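Local coordinates for protein novel Thermotoga maritima enzyme TM1112 (Thermotoga maritima, PDB 1O5U) that is of unknown function but adopts the cupin fold and is probably an enzyme, at residues 17-22 with 74-79; 51-56 with 94-99; 58-63 with 88-93. All coordinates share one frame; numbering follows the deposited sequence. Where two conformers were deposited one is given.

Contact 1 (17-22 with 74-79); sequences IEKPTP and KGDLVT
Leu77 and Glu18 pair through both of their backbone groups, and this antiparallel pair is the tight part of the contact. Leu77 N gives a nearly straight bond to Glu18 O at 2.8 Å, and Glu18 N returns one to Leu77 O at 3.0 Å. One residue along, Ile17 and Val78 form a non-hydrogen-bonded pair; their side chains run side by side, with Ile17 CG1 3.9 Å from Val78 CG1. Beta-branched residues favour the extended backbone and fill the sheet face. On the face of Glu18, Pro20 closes over Leu77, its CD 3.9 Å from Leu77 CB and its CB against CD2. Having no N-H to donate, a proline suits the place where strand pairing has stopped.

The looser side begins there, with a salt bridge that joins a buried carboxylate to an exposed lysine. The Lys19 chain bends at chi2 (-71°), which sets CD 3.2 Å from Asp76 OD2; NZ then bridges to the same oxygen at 2.8 Å. The ammonium meets it from above the carboxylate plane, while OD1 takes a hydrogen bond from Glu73 N, so the two oxygens hold different partners. An alanine in place of Asp76 would probably leave the Lys19 ammonium without its counter-charge and the Glu73 N-H without its acceptor. Gly75, beside them, has a positive phi (90°) that calls for glycine.

Strand 16-18 forms one margin of the five-stranded sheet, with strand 77-80 between it and strand 51-55. Leu77 reaches Leu28 of helix 22-28 and Tyr54 on one face, whereas Ile17 and Val78 meet Ile72 of strand 69-73 on the other, toward the second sheet of the cupin barrel.

Contact 2 (51-56 with 94-99); sequences ETCYIL and VRKHYN
Cys53 and Tyr98 face each other as a non-hydrogen-bonded pair of two antiparallel strands, with Cys53 SG 3.9 Å from Tyr98 CB. Tyr98 places CG between its backbone N and carbonyl carbon (chi1 72°), and the ring leads away from the partner strand. In Glu51, CG lies anti to the backbone N (chi1 -174°) and the chain continues extended, its carboxylate ending beside Tyr98: OE2 lies 3.2 Å from CD1, the carboxylate and ring planes 74° apart. Lys96 also runs out extended beyond CG, and its CB packs 3.9 Å from Ile55 CD1. An isoleucine suits this spot because CD1 sets an apolar methyl on the lysine's apolar stem.

On the face of Thr52 and His97, Leu56 at the chain's corner brings CD1 obliquely to the His97 ring, 3.5 Å from CD2, while His97 ND1 bonds to the carbonyl of Trp33. Thr52 and Asn99 are bridged by a water that accepts from Asn99 ND2 at 2.9 Å and is held only weakly by Thr52 OG1. Five backbone hydrogen bonds fix the register.

The chemistry is thus divided by face. Lys96 NZ, 4.7 Å from Glu51 OE2, carries a covalent link to an unknown ligand; the link, with Trp36 against the Lys96 side chain, is consistent with a pocket in the barrel, though the group may come from the crystallisation medium.

Contact 3 (58-63 with 88-93); sequences GKVEVT and WKVLEP
Val60 CG1 rests against Trp88 where two antiparallel strands of the cupin barrel meet, and farther along the pairing is broken by a classic beta bulge, Leu91 and Glu92 both facing Lys59.

The backbone bonds define that bulge. Lys59 O accepts from Leu91 N at 2.8 Å and from Glu92 N at 3.1 Å, the latter on a lone pair in the carbonyl plane. Lys59 N bonds to Glu92 O. Beyond the bulge, Glu61 and Lys89 exchange regular hydrogen bonds in both directions. Gly58 fits tightly next to the corner: with phi 112° it takes a conformation suited to glycine, and a side chain would run into the carbonyl of Pro93.

Apolar contacts occupy the buried face. Val60 CG1, anti to its backbone N (chi1 -173°), comes obliquely to the indole, 3.5 Å from Trp88 CE3. Val62 makes a CH-pi contact over one face of the five-membered ring, CG2 lying 4.0 Å from its centroid. Beta-branched valines suit the extended strand, and their methyls lie well against a flat indole; Phe43 and Trp36 add further rings around it.

The more exposed face carries charged chains with Leu91 among them, and their aliphatic stems pack together. Leu91 CD1 lies against the Glu61 carboxylate, 3.5 Å from CD, and Lys59 CB packs on Glu92. Glu61 and Lys89 run side by side without a direct salt bridge; a water spans their ends, donating to Glu61 OE1 at 2.8 Å and accepting from Lys89 NZ at 2.6 Å.

In the fold
Contacts 1 and 2 share the five-stranded sheet and are joined directly, strand 77-80 lying beside strand 51-55 with Val78 N on Cys53 O. Contact 3 belongs to the four-stranded sheet, but the chain leads from strand 51-55 into 58-64 and from 85-90 into 93-100. Val94 touches Val60 between contacts 2 and 3, and Lys96 meets Trp88. The centre of contact 2 lies about 5 Å from that of the chain, the others about 9 Å; all are partly buried, contact 2 most so. Its inner face mixes apolar groups with a ligand-linked lysine and a nearby glutamate; contact 3 turns aromatic inward and charge outward; contact 1, at the sheet margin, adds a salt bridge between buried aspartate and exposed lysine.

Contact 1 (17-22 with 74-79)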
loop_
_atom_site.group_PDB
_atom_site.type_symbol
_atom_site.label_atom_id
_atom_site.label_comp_id
_atom_site.label_asym_id
_atom_site.label_seq_id
_atom_site.Cartn_x
_atom_site.Cartn_y
_atom_site.Cartn_z
ATOM N N ILE A 17 6.421 -0.844 6.132
ATOM C CA ILE A 17 6.902 -0.899 4.755
ATOM C C ILE A 17 8.238 -1.614 4.690
ATOM O O ILE A 17 9.170 -1.334 5.486
ATOM C CB ILE A 17 7.095 0.530 4.204
ATOM C CG1 ILE A 17 5.813 1.350 4.344
ATOM C CG2 ILE A 17 7.564 0.494 2.743
ATOM C CD1 ILE A 17 5.986 2.879 4.006
ATOM N N GLU A 18 8.363 -2.549 3.766
ATOM C CA GLU A 18 9.603 -3.219 3.576
ATOM C C GLU A 18 9.777 -3.608 2.153
ATOM O O GLU A 18 8.814 -3.692 1.411
ATOM C CB GLU A 18 9.664 -4.472 4.494
ATOM C CG GLU A 18 8.947 -5.702 3.996
ATOM C CD GLU A 18 8.920 -6.818 5.009
ATOM O OE1 GLU A 18 8.674 -6.506 6.210
ATOM O OE2 GLU A 18 9.199 -7.979 4.626
ATOM N N LYS A 19 11.024 -3.796 1.757
ATOM C CA LYS A 19 11.356 -4.436 0.506
ATOM C C LYS A 19 11.457 -5.916 0.820
ATOM O O LYS A 19 12.452 -6.361 1.455
ATOM C CB LYS A 19 12.694 -3.913 -0.032
ATOM C CG LYS A 19 12.654 -2.444 -0.377
ATOM C CD LYS A 19 11.827 -2.184 -1.612
ATOM C CE LYS A 19 12.130 -0.771 -2.221
ATOM N NZ LYS A 19 11.045 -0.373 -3.151
ATOM N N PRO A 20 10.455 -6.722 0.414
ATOM C CA PRO A 20 10.426 -8.115 0.868
ATOM C C PRO A 20 11.492 -8.953 0.185
ATOM O O PRO A 20 11.892 -8.650 -0.933
ATOM C CB PRO A 20 9.005 -8.567 0.471
ATOM C CG PRO A 20 8.794 -7.822 -0.785
ATOM C CD PRO A 20 9.301 -6.422 -0.459
ATOM N N THR A 21 11.964 -10.005 0.840
ATOM C CA THR A 21 12.833 -10.949 0.167
ATOM C C THR A 21 12.038 -11.723 -0.868
ATOM O O THR A 21 10.822 -11.838 -0.763
ATOM C CB THR A 21 13.463 -11.919 1.154
ATOM O OG1 THR A 21 12.432 -12.608 1.891
ATOM C CG2 THR A 21 14.294 -11.187 2.171
ATOM N N PRO A 22 12.716 -12.286 -1.870
ATOM C CA PRO A 22 12.018 -13.127 -2.827
ATOM C C PRO A 22 11.238 -14.257 -2.166
ATOM O O PRO A 22 10.127 -14.541 -2.569
ATOM C CB PRO A 22 13.123 -13.636 -3.707
ATOM C CG PRO A 22 14.167 -12.639 -3.589
ATOM C CD PRO A 22 14.135 -12.105 -2.209
ATOM N N LYS A 74 7.367 1.342 -6.071
ATOM C CA LYS A 74 7.459 0.022 -6.695
ATOM C C LYS A 74 8.354 -0.877 -5.869
ATOM O O LYS A 74 9.483 -0.509 -5.488
ATOM C CB LYS A 74 7.998 0.176 -8.136
ATOM C CG LYS A 74 8.210 -1.108 -8.862
ATOM C CD LYS A 74 8.706 -0.783 -10.288
ATOM C CE LYS A 74 8.897 -2.041 -11.123
ATOM N NZ LYS A 74 9.728 -1.748 -12.336
ATOM N N GLY A 75 7.903 -2.093 -5.678
ATOM C CA GLY A 75 8.692 -3.118 -4.964
ATOM C C GLY A 75 8.479 -3.163 -3.490
ATOM O O GLY A 75 8.955 -4.080 -2.829
ATOM N N ASP A 76 7.707 -2.227 -2.945
ATOM C CA ASP A 76 7.402 -2.258 -1.527
ATOM C C ASP A 76 6.256 -3.184 -1.189
ATOM O O ASP A 76 5.259 -3.224 -1.926
ATOM C CB ASP A 76 6.990 -0.855 -1.041
ATOM C CG ASP A 76 8.145 0.122 -0.948
ATOM O OD1 ASP A 76 7.848 1.340 -0.832
ATOM O OD2 ASP A 76 9.351 -0.252 -0.899
ATOM N N LEU A 77 6.377 -3.824 -0.024
ATOM C CA LEU A 77 5.321 -4.575 0.645
ATOM C C LEU A 77 4.908 -3.710 1.817
ATOM O O LEU A 77 5.706 -3.434 2.715
ATOM C CB LEU A 77 5.833 -5.880 1.128
ATOM C CG LEU A 77 4.771 -6.828 1.707
ATOM C CD1 LEU A 77 3.800 -7.339 0.630
ATOM C CD2 LEU A 77 5.477 -7.976 2.364
ATOM N N VAL A 78 3.641 -3.301 1.825
ATOM C CA VAL A 78 3.128 -2.328 2.798
ATOM C C VAL A 78 1.947 -2.903 3.555
ATOM O O VAL A 78 1.103 -3.563 2.955
ATOM C CB VAL A 78 2.663 -1.027 2.117
ATOM C CG1 VAL A 78 2.291 -0.009 3.185
ATOM C CG2 VAL A 78 3.725 -0.561 1.147
ATOM N N THR A 79 1.905 -2.709 4.889
ATOM C CA THR A 79 0.774 -3.168 5.688
ATOM C C THR A 79 0.141 -1.994 6.399
ATOM O O THR A 79 0.812 -1.291 7.158
ATOM C CB THR A 79 1.198 -4.260 6.679
ATOM O OG1 THR A 79 1.754 -5.363 5.948
ATOM C CG2 THR A 79 -0.012 -4.847 7.424
#

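Contact 2 (51-56 with 94-99)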
loop_
_atom_site.group_PDB
_atom_site.type_symbol
_atom_site.label_atom_id
_atom_site.label_comp_id
_atom_site.label_asym_id
_atom_site.label_seq_id
_atom_site.Cartn_x
_atom_site.Cartn_y
_atom_site.Cartn_z
ATOM N N GLU A 51 -4.781 -4.445 5.862
ATOM C CA GLU A 51 -4.523 -4.599 4.447
ATOM C C GLU A 51 -3.015 -4.635 4.126
ATOM O O GLU A 51 -2.234 -3.834 4.651
ATOM C CB GLU A 51 -5.177 -3.438 3.676
ATOM C CG GLU A 51 -5.044 -3.638 2.190
ATOM C CD GLU A 51 -6.070 -2.846 1.415
ATOM O OE1 GLU A 51 -6.499 -1.816 1.959
ATOM O OE2 GLU A 51 -6.474 -3.303 0.307
ATOM N N THR A 52 -2.616 -5.621 3.335
ATOM C CA THR A 52 -1.255 -5.725 2.826
ATOM C C THR A 52 -1.287 -5.526 1.342
ATOM O O THR A 52 -2.142 -6.128 0.692
ATOM C CB THR A 52 -0.682 -7.117 3.163
ATOM O OG1 THR A 52 -0.676 -7.262 4.594
ATOM C CG2 THR A 52 0.788 -7.240 2.732
ATOM N N CYS A 53 -0.384 -4.683 0.823
ATOM C CA CYS A 53 -0.319 -4.271 -0.594
ATOM C C CYS A 53 1.110 -4.550 -1.043
ATOM O O CYS A 53 2.052 -4.235 -0.312
ATOM C CB CYS A 53 -0.608 -2.726 -0.710
ATOM S SG CYS A 53 -2.359 -2.484 -0.180
ATOM N N TYR A 54 1.257 -5.157 -2.207
ATOM C CA TYR A 54 2.535 -5.228 -2.907
ATOM C C TYR A 54 2.491 -4.302 -4.143
ATOM O O TYR A 54 1.662 -4.468 -5.017
ATOM C CB TYR A 54 2.886 -6.661 -3.312
ATOM C CG TYR A 54 4.232 -6.751 -3.987
ATOM C CD1 TYR A 54 4.342 -7.027 -5.356
ATOM C CD2 TYR A 54 5.401 -6.417 -3.288
ATOM C CE1 TYR A 54 5.554 -7.071 -5.965
ATOM C CE2 TYR A 54 6.621 -6.408 -3.929
ATOM C CZ TYR A 54 6.696 -6.761 -5.239
ATOM O OH TYR A 54 7.935 -6.788 -5.851
ATOM N N ILE A 55 3.384 -3.338 -4.190
ATOM C CA ILE A 55 3.382 -2.318 -5.257
ATOM C C ILE A 55 4.142 -2.783 -6.508
ATOM O O ILE A 55 5.386 -3.012 -6.499
ATOM C CB ILE A 55 3.947 -0.952 -4.748
ATOM C CG1 ILE A 55 3.374 -0.528 -3.415
ATOM C CG2 ILE A 55 3.774 0.157 -5.771
ATOM C CD1 ILE A 55 1.882 -0.475 -3.345
ATOM N N LEU A 56 3.380 -2.918 -7.602
ATOM C CA LEU A 56 3.942 -3.292 -8.880
ATOM C C LEU A 56 4.509 -2.092 -9.627
ATOM O O LEU A 56 5.518 -2.194 -10.307
ATOM C CB LEU A 56 2.865 -3.995 -9.750
ATOM C CG LEU A 56 2.343 -5.336 -9.213
ATOM C CD1 LEU A 56 1.239 -5.883 -10.081
ATOM C CD2 LEU A 56 3.488 -6.338 -9.151
ATOM N N VAL A 94 -0.432 4.157 -9.791
ATOM C CA VAL A 94 -0.156 2.991 -8.926
ATOM C C VAL A 94 -0.833 1.771 -9.459
ATOM O O VAL A 94 -1.943 1.874 -9.982
ATOM C CB VAL A 94 -0.355 3.251 -7.416
ATOM C CG1 VAL A 94 0.529 4.345 -6.993
ATOM C CG2 VAL A 94 -1.743 3.585 -7.045
ATOM N N ARG A 95 -0.131 0.633 -9.395
ATOM C CA ARG A 95 -0.688 -0.712 -9.613
ATOM C C ARG A 95 -0.206 -1.583 -8.483
ATOM O O ARG A 95 0.978 -1.617 -8.174
ATOM C CB ARG A 95 -0.283 -1.315 -10.947
ATOM C CG ARG A 95 -0.830 -2.664 -11.187
ATOM C CD ARG A 95 -0.547 -3.209 -12.582
ATOM N NE ARG A 95 -1.033 -2.314 -13.608
ATOM C CZ ARG A 95 -0.384 -1.975 -14.697
ATOM N NH1 ARG A 95 -0.944 -1.118 -15.526
ATOM N NH2 ARG A 95 0.813 -2.468 -14.977
ATOM N N LYS A 96 -1.119 -2.278 -7.820
ATOM C CA LYS A 96 -0.727 -3.108 -6.682
ATOM C C LYS A 96 -1.572 -4.345 -6.575
ATOM O O LYS A 96 -2.739 -4.380 -7.064
ATOM C CB LYS A 96 -0.830 -2.298 -5.387
ATOM C CG LYS A 96 -2.189 -1.939 -4.997
ATOM C CD LYS A 96 -2.230 -0.932 -3.848
ATOM C CE LYS A 96 -3.525 -1.112 -3.065
ATOM N NZ LYS A 96 -3.390 -0.450 -1.719
ATOM N N HIS A 97 -0.981 -5.372 -5.967
ATOM C CA HIS A 97 -1.723 -6.542 -5.442
ATOM C C HIS A 97 -2.105 -6.230 -3.986
ATOM O O HIS A 97 -1.293 -5.621 -3.258
ATOM C CB HIS A 97 -0.840 -7.810 -5.494
ATOM C CG HIS A 97 -0.717 -8.418 -6.860
ATOM N ND1 HIS A 97 -1.700 -9.218 -7.402
ATOM C CD2 HIS A 97 0.285 -8.376 -7.775
ATOM C CE1 HIS A 97 -1.340 -9.601 -8.619
ATOM N NE2 HIS A 97 -0.129 -9.114 -8.869
ATOM N N TYR A 98 -3.308 -6.632 -3.546
ATOM C CA TYR A 98 -3.758 -6.311 -2.186
ATOM C C TYR A 98 -4.511 -7.457 -1.556
ATOM O O TYR A 98 -5.168 -8.232 -2.240
ATOM C CB TYR A 98 -4.567 -4.997 -2.128
ATOM C CG TYR A 98 -5.930 -5.126 -2.723
ATOM C CD1 TYR A 98 -7.025 -5.520 -1.952
ATOM C CD2 TYR A 98 -6.128 -4.936 -4.073
ATOM C CE1 TYR A 98 -8.297 -5.677 -2.544
ATOM C CE2 TYR A 98 -7.368 -5.076 -4.648
ATOM C CZ TYR A 98 -8.445 -5.446 -3.908
ATOM O OH TYR A 98 -9.681 -5.602 -4.552
ATOM N N ASN A 99 -4.367 -7.582 -0.237
ATOM C CA ASN A 99 -4.980 -8.672 0.545
ATOM C C ASN A 99 -5.567 -8.043 1.782
ATOM O O ASN A 99 -4.861 -7.411 2.527
ATOM C CB ASN A 99 -3.933 -9.737 0.936
ATOM C CG ASN A 99 -4.534 -10.956 1.594
ATOM O OD1 ASN A 99 -5.452 -11.605 1.036
ATOM N ND2 ASN A 99 -4.026 -11.302 2.792
HETATM O O HOH W 1 -1.612 -10.535 4.180
#

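Contact 3 (58-63 with 88-93)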
loop_
_atom_site.group_PDB
_atom_site.type_symbol
_atom_site.label_atom_id
_atom_site.label_comp_id
_atom_site.label_asym_id
_atom_site.label_seq_id
_atom_site.Cartn_x
_atom_site.Cartn_y
_atom_site.Cartn_z
ATOM N N GLY A 58 4.410 2.556 -9.422
ATOM C CA GLY A 58 3.887 3.804 -8.893
ATOM C C GLY A 58 4.597 4.348 -7.689
ATOM O O GLY A 58 5.644 3.829 -7.286
ATOM N N LYS A 59 4.048 5.421 -7.176
ATOM C CA LYS A 59 4.658 6.173 -6.060
ATOM C C LYS A 59 3.539 6.935 -5.411
ATOM O O LYS A 59 2.794 7.671 -6.088
ATOM C CB LYS A 59 5.715 7.145 -6.526
ATOM C CG LYS A 59 6.357 7.956 -5.363
ATOM C CD LYS A 59 7.381 8.912 -5.823
ATOM C CE LYS A 59 8.076 9.526 -4.653
ATOM N NZ LYS A 59 9.159 10.537 -5.100
ATOM N N VAL A 60 3.436 6.804 -4.090
ATOM C CA VAL A 60 2.392 7.430 -3.311
ATOM C C VAL A 60 2.982 8.014 -2.049
ATOM O O VAL A 60 3.848 7.379 -1.453
ATOM C CB VAL A 60 1.328 6.411 -2.874
ATOM C CG1 VAL A 60 0.150 7.097 -2.213
ATOM C CG2 VAL A 60 0.845 5.613 -4.070
ATOM N N GLU A 61 2.548 9.219 -1.687
ATOM C CA GLU A 61 2.865 9.840 -0.383
ATOM C C GLU A 61 1.614 9.598 0.506
ATOM O O GLU A 61 0.537 10.046 0.134
ATOM C CB GLU A 61 3.100 11.346 -0.511
ATOM C CG GLU A 61 4.444 11.748 -1.155
ATOM C CD GLU A 61 4.581 13.239 -1.526
ATOM O OE1 GLU A 61 3.557 13.984 -1.609
ATOM O OE2 GLU A 61 5.748 13.685 -1.826
ATOM N N VAL A 62 1.766 8.918 1.637
ATOM C CA VAL A 62 0.617 8.713 2.559
ATOM C C VAL A 62 0.851 9.591 3.812
ATOM O O VAL A 62 1.934 9.621 4.333
ATOM C CB VAL A 62 0.460 7.238 2.891
ATOM C CG1 VAL A 62 -0.601 7.003 3.898
ATOM C CG2 VAL A 62 0.210 6.418 1.640
ATOM N N THR A 63 -0.158 10.359 4.245
ATOM C CA THR A 63 -0.099 11.135 5.472
ATOM C C THR A 63 -1.239 10.627 6.338
ATOM O O THR A 63 -2.392 10.698 5.922
ATOM C CB THR A 63 -0.307 12.625 5.191
ATOM O OG1 THR A 63 0.719 13.073 4.282
ATOM C CG2 THR A 63 -0.088 13.435 6.433
ATOM N N TRP A 88 -4.042 9.572 0.799
ATOM C CA TRP A 88 -3.164 9.151 -0.267
ATOM C C TRP A 88 -2.944 10.271 -1.272
ATOM O O TRP A 88 -3.907 10.906 -1.726
ATOM C CB TRP A 88 -3.777 7.953 -1.027
ATOM C CG TRP A 88 -3.543 6.602 -0.391
ATOM C CD1 TRP A 88 -3.748 6.274 0.903
ATOM C CD2 TRP A 88 -3.084 5.414 -1.041
ATOM N NE1 TRP A 88 -3.429 4.950 1.109
ATOM C CE2 TRP A 88 -3.027 4.394 -0.068
ATOM C CE3 TRP A 88 -2.747 5.087 -2.356
ATOM C CZ2 TRP A 88 -2.588 3.138 -0.356
ATOM C CZ3 TRP A 88 -2.344 3.823 -2.636
ATOM C CH2 TRP A 88 -2.257 2.858 -1.652
ATOM N N LYS A 89 -1.686 10.504 -1.638
ATOM C CA LYS A 89 -1.344 11.378 -2.776
ATOM C C LYS A 89 -0.577 10.556 -3.779
ATOM O O LYS A 89 0.603 10.208 -3.548
ATOM C CB LYS A 89 -0.498 12.566 -2.323
ATOM C CG LYS A 89 -0.312 13.598 -3.433
ATOM C CD LYS A 89 0.312 14.865 -2.958
ATOM C CE LYS A 89 0.465 15.824 -4.138
ATOM N NZ LYS A 89 1.248 17.055 -3.797
ATOM N N VAL A 90 -1.256 10.168 -4.843
ATOM C CA VAL A 90 -0.678 9.289 -5.840
ATOM C C VAL A 90 0.132 10.186 -6.803
ATOM O O VAL A 90 -0.410 11.011 -7.516
ATOM C CB VAL A 90 -1.747 8.540 -6.630
ATOM C CG1 VAL A 90 -1.089 7.760 -7.778
ATOM C CG2 VAL A 90 -2.617 7.615 -5.737
ATOM N N LEU A 91 1.449 10.070 -6.762
ATOM C CA LEU A 91 2.327 10.930 -7.543
ATOM C C LEU A 91 2.663 10.317 -8.901
ATOM O O LEU A 91 2.835 11.043 -9.901
ATOM C CB LEU A 91 3.624 11.143 -6.762
ATOM C CG LEU A 91 3.492 11.886 -5.431
ATOM C CD1 LEU A 91 4.813 11.850 -4.717
ATOM C CD2 LEU A 91 3.011 13.306 -5.608
ATOM N N GLU A 92 2.824 9.000 -8.911
ATOM C CA GLU A 92 2.951 8.230 -10.158
ATOM C C GLU A 92 1.893 7.160 -10.153
ATOM O O GLU A 92 1.712 6.482 -9.135
ATOM C CB GLU A 92 4.345 7.627 -10.256
ATOM C CG GLU A 92 5.438 8.693 -10.254
ATOM C CD GLU A 92 6.820 8.110 -10.134
ATOM O OE1 GLU A 92 6.975 6.872 -10.215
ATOM O OE2 GLU A 92 7.747 8.925 -9.936
ATOM N N PRO A 93 1.197 6.938 -11.271
ATOM C CA PRO A 93 0.102 5.958 -11.291
ATOM C C PRO A 93 0.460 4.632 -10.654
ATOM O O PRO A 93 1.502 4.026 -10.978
ATOM C CB PRO A 93 -0.194 5.799 -12.784
ATOM C CG PRO A 93 0.232 7.051 -13.351
ATOM C CD PRO A 93 1.359 7.601 -12.577
HETATM O O HOH W 2 3.563 16.513 -2.832
#